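Long-range contact in RNase NGR3 (Nicotiana glutinosa, PDB 1VD3), which probably cleaves RNA as an RNase T2-family ribonuclease and is captured here with the nucleotide 2'-UMP in its pocket: residues F11-Q16 / H43-N48. Residues are numbered along the deposited sequence; the frame is centred on the assembly and turned at random.
Sequences FYFVQQ and HGLWPN. With U2P (phosphoric acid mono-[2-(2,4-dioxo-3,4-dihydro-2H-pyrimidin-1-yl)-4-hydroxy-5-hydroxymethyl-tetrahydro-furan-3-yl] ester), chain B.
Val14 and the bound 2'-UMP lie over opposite faces of the Trp46 indole. CG2 of Val14, anti to its carbonyl carbon and so turned onto the indole, sits 3.5 Å from the centroid of the six-membered ring of Trp46, a CH-pi contact almost on the ring normal; the uracil lies over the other face, offset toward the rim. CE1 of His43 meets the indole at its edge, in plane. His43, predicted to be catalytic, donates from His43 NE2 to U2P O3P (2.9 Å). An alanine in place of Trp46 would probably take away the face over which the uracil lies and open a gap over Val14 CG2. On the other face of the sheet, Leu45 CG packs 3.6 Å from Phe11 CD2. The strands run antiparallel, Tyr12 and Trp46 exchanging two backbone hydrogen bonds and Val14 N giving one to Gly44 O, until a classic beta bulge puts both His43 N (2.7 Å) and Gly44 N (3.1 Å) on Val14 O. OE1 of Gln175 is hydrogen-bonded to His43 ND1, and OE2 of Glu97, predicted catalytic, to Trp46 NE1. The pair supplies Tyr12, His43, Trp46 and Asn48 to the nucleotide pocket; strand 171-181 continues the sheet beyond 11-16, while helix 109-123 packs against Phe13 and Leu45.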
loop_
_atom_site.group_PDB
_atom_site.type_symbol
_atom_site.label_atom_id
_atom_site.label_comp_id
_atom_site.label_asym_id
_atom_site.label_seq_id
_atom_site.Cartn_x
_atom_site.Cartn_y
_atom_site.Cartn_z
ATOM N N PHE A 11 -9.904 8.503 -0.062
ATOM C CA PHE A 11 -8.533 8.069 0.181
ATOM C C PHE A 11 -8.163 6.947 -0.758
ATOM O O PHE A 11 -8.977 6.074 -1.043
ATOM C CB PHE A 11 -8.336 7.437 1.564
ATOM C CG PHE A 11 -8.399 8.383 2.710
ATOM C CD1 PHE A 11 -9.577 8.531 3.434
ATOM C CD2 PHE A 11 -7.253 9.041 3.143
ATOM C CE1 PHE A 11 -9.613 9.314 4.584
ATOM C CE2 PHE A 11 -7.278 9.830 4.294
ATOM C CZ PHE A 11 -8.460 9.964 5.017
ATOM N N TYR A 12 -6.921 6.958 -1.215
ATOM C CA TYR A 12 -6.413 5.840 -1.983
ATOM C C TYR A 12 -5.665 5.110 -0.864
ATOM O O TYR A 12 -4.843 5.725 -0.182
ATOM C CB TYR A 12 -5.388 6.290 -3.019
ATOM C CG TYR A 12 -5.945 6.523 -4.397
ATOM C CD1 TYR A 12 -5.521 7.610 -5.162
ATOM C CD2 TYR A 12 -6.870 5.640 -4.954
ATOM C CE1 TYR A 12 -6.005 7.808 -6.447
ATOM C CE2 TYR A 12 -7.359 5.833 -6.241
ATOM C CZ TYR A 12 -6.920 6.919 -6.979
ATOM O OH TYR A 12 -7.398 7.114 -8.257
ATOM N N PHE A 13 -5.982 3.842 -0.623
ATOM C CA PHE A 13 -5.246 3.079 0.380
ATOM C C PHE A 13 -4.343 2.208 -0.485
ATOM O O PHE A 13 -4.815 1.343 -1.235
ATOM C CB PHE A 13 -6.172 2.222 1.255
ATOM C CG PHE A 13 -5.427 1.322 2.210
ATOM C CD1 PHE A 13 -4.446 1.840 3.057
ATOM C CD2 PHE A 13 -5.697 -0.041 2.255
ATOM C CE1 PHE A 13 -3.746 1.014 3.931
ATOM C CE2 PHE A 13 -5.001 -0.879 3.128
ATOM C CZ PHE A 13 -4.024 -0.350 3.967
ATOM N N VAL A 14 -3.045 2.471 -0.399
ATOM C CA VAL A 14 -2.058 1.788 -1.217
ATOM C C VAL A 14 -1.196 0.790 -0.457
ATOM O O VAL A 14 -0.521 1.139 0.514
ATOM C CB VAL A 14 -1.120 2.820 -1.898
ATOM C CG1 VAL A 14 -0.285 2.143 -2.979
ATOM C CG2 VAL A 14 -1.944 3.981 -2.472
ATOM N N GLN A 15 -1.230 -0.452 -0.920
ATOM C CA GLN A 15 -0.444 -1.515 -0.327
ATOM C C GLN A 15 0.508 -2.002 -1.402
ATOM O O GLN A 15 0.265 -1.809 -2.596
ATOM C CB GLN A 15 -1.343 -2.673 0.106
ATOM C CG GLN A 15 -2.334 -2.312 1.201
ATOM C CD GLN A 15 -3.195 -3.490 1.601
ATOM O OE1 GLN A 15 -2.729 -4.418 2.265
ATOM N NE2 GLN A 15 -4.456 -3.467 1.184
ATOM N N GLN A 16 1.605 -2.622 -0.994
ATOM C CA GLN A 16 2.508 -3.145 -1.997
ATOM C C GLN A 16 3.008 -4.524 -1.632
ATOM O O GLN A 16 2.902 -4.961 -0.482
ATOM C CB GLN A 16 3.684 -2.201 -2.249
ATOM C CG GLN A 16 4.705 -2.079 -1.156
ATOM C CD GLN A 16 6.018 -1.511 -1.689
ATOM O OE1 GLN A 16 6.024 -0.627 -2.550
ATOM N NE2 GLN A 16 7.131 -2.012 -1.176
ATOM N N HIS A 43 1.860 1.074 1.887
ATOM C CA HIS A 43 2.722 2.087 1.280
ATOM C C HIS A 43 2.202 3.381 1.897
ATOM O O HIS A 43 2.967 4.164 2.458
ATOM C CB HIS A 43 2.586 2.143 -0.253
ATOM C CG HIS A 43 3.316 3.296 -0.884
ATOM N ND1 HIS A 43 3.743 3.281 -2.195
ATOM C CD2 HIS A 43 3.683 4.504 -0.387
ATOM C CE1 HIS A 43 4.341 4.426 -2.478
ATOM N NE2 HIS A 43 4.317 5.186 -1.398
ATOM N N GLY A 44 0.891 3.597 1.799
ATOM C CA GLY A 44 0.315 4.801 2.378
ATOM C C GLY A 44 -1.189 4.946 2.246
ATOM O O GLY A 44 -1.836 4.192 1.528
ATOM N N LEU A 45 -1.740 5.914 2.971
ATOM C CA LEU A 45 -3.173 6.224 2.943
ATOM C C LEU A 45 -3.187 7.665 2.429
ATOM O O LEU A 45 -2.773 8.585 3.140
ATOM C CB LEU A 45 -3.755 6.143 4.356
ATOM C CG LEU A 45 -5.246 6.440 4.535
ATOM C CD1 LEU A 45 -6.082 5.536 3.637
ATOM C CD2 LEU A 45 -5.615 6.241 5.999
ATOM N N TRP A 46 -3.657 7.855 1.198
ATOM C CA TRP A 46 -3.628 9.169 0.566
ATOM C C TRP A 46 -4.928 9.915 0.288
ATOM O O TRP A 46 -5.784 9.429 -0.444
ATOM C CB TRP A 46 -2.896 9.097 -0.781
ATOM C CG TRP A 46 -1.601 8.348 -0.830
ATOM C CD1 TRP A 46 -0.678 8.205 0.169
ATOM C CD2 TRP A 46 -1.034 7.723 -1.989
ATOM N NE1 TRP A 46 0.434 7.536 -0.303
ATOM C CE2 TRP A 46 0.238 7.229 -1.624
ATOM C CE3 TRP A 46 -1.480 7.538 -3.305
ATOM C CZ2 TRP A 46 1.069 6.558 -2.529
ATOM C CZ3 TRP A 46 -0.649 6.869 -4.209
ATOM C CH2 TRP A 46 0.607 6.390 -3.814
ATOM N N PRO A 47 -5.080 11.116 0.865
ATOM C CA PRO A 47 -6.286 11.915 0.631
ATOM C C PRO A 47 -6.210 12.297 -0.854
ATOM O O PRO A 47 -5.142 12.691 -1.330
ATOM C CB PRO A 47 -6.078 13.120 1.541
ATOM C CG PRO A 47 -5.285 12.544 2.687
ATOM C CD PRO A 47 -4.282 11.671 1.972
ATOM N N ASN A 48 -7.314 12.179 -1.584
ATOM C CA ASN A 48 -7.315 12.490 -3.018
ATOM C C ASN A 48 -8.579 13.237 -3.451
ATOM O O ASN A 48 -9.576 13.268 -2.724
ATOM C CB ASN A 48 -7.199 11.182 -3.816
ATOM C CG ASN A 48 -6.553 11.368 -5.179
ATOM O OD1 ASN A 48 -7.174 11.876 -6.116
ATOM N ND2 ASN A 48 -5.295 10.951 -5.298
HETATM O "O5'" U2P B . 4.917 6.631 -8.192
HETATM C "C5'" U2P B . 4.289 7.905 -7.909
HETATM C "C4'" U2P B . 4.620 8.346 -6.477
HETATM O "O4'" U2P B . 3.937 9.657 -6.191
HETATM C "C1'" U2P B . 2.952 9.660 -5.034
HETATM N N1 U2P B . 1.489 9.927 -5.380
HETATM C C6 U2P B . 1.078 9.355 -6.560
HETATM C C5 U2P B . -0.289 9.285 -6.933
HETATM C C4 U2P B . -1.289 9.896 -6.028
HETATM O O4 U2P B . -2.496 9.794 -6.221
HETATM N N3 U2P B . -0.757 10.612 -4.910
HETATM C C2 U2P B . 0.607 10.690 -4.540
HETATM O O2 U2P B . 0.946 11.358 -3.586
HETATM C "C2'" U2P B . 3.410 8.381 -4.299
HETATM O "O2'" U2P B . 4.540 8.622 -3.408
HETATM P P U2P B . 4.502 9.261 -1.971
HETATM O O1P U2P B . 5.560 9.703 -1.098
HETATM O O2P U2P B . 3.269 10.098 -1.847
HETATM O O3P U2P B . 4.154 8.090 -1.184
HETATM C "C3'" U2P B . 3.925 7.458 -5.417
HETATM O "O3'" U2P B . 4.896 6.518 -4.825
#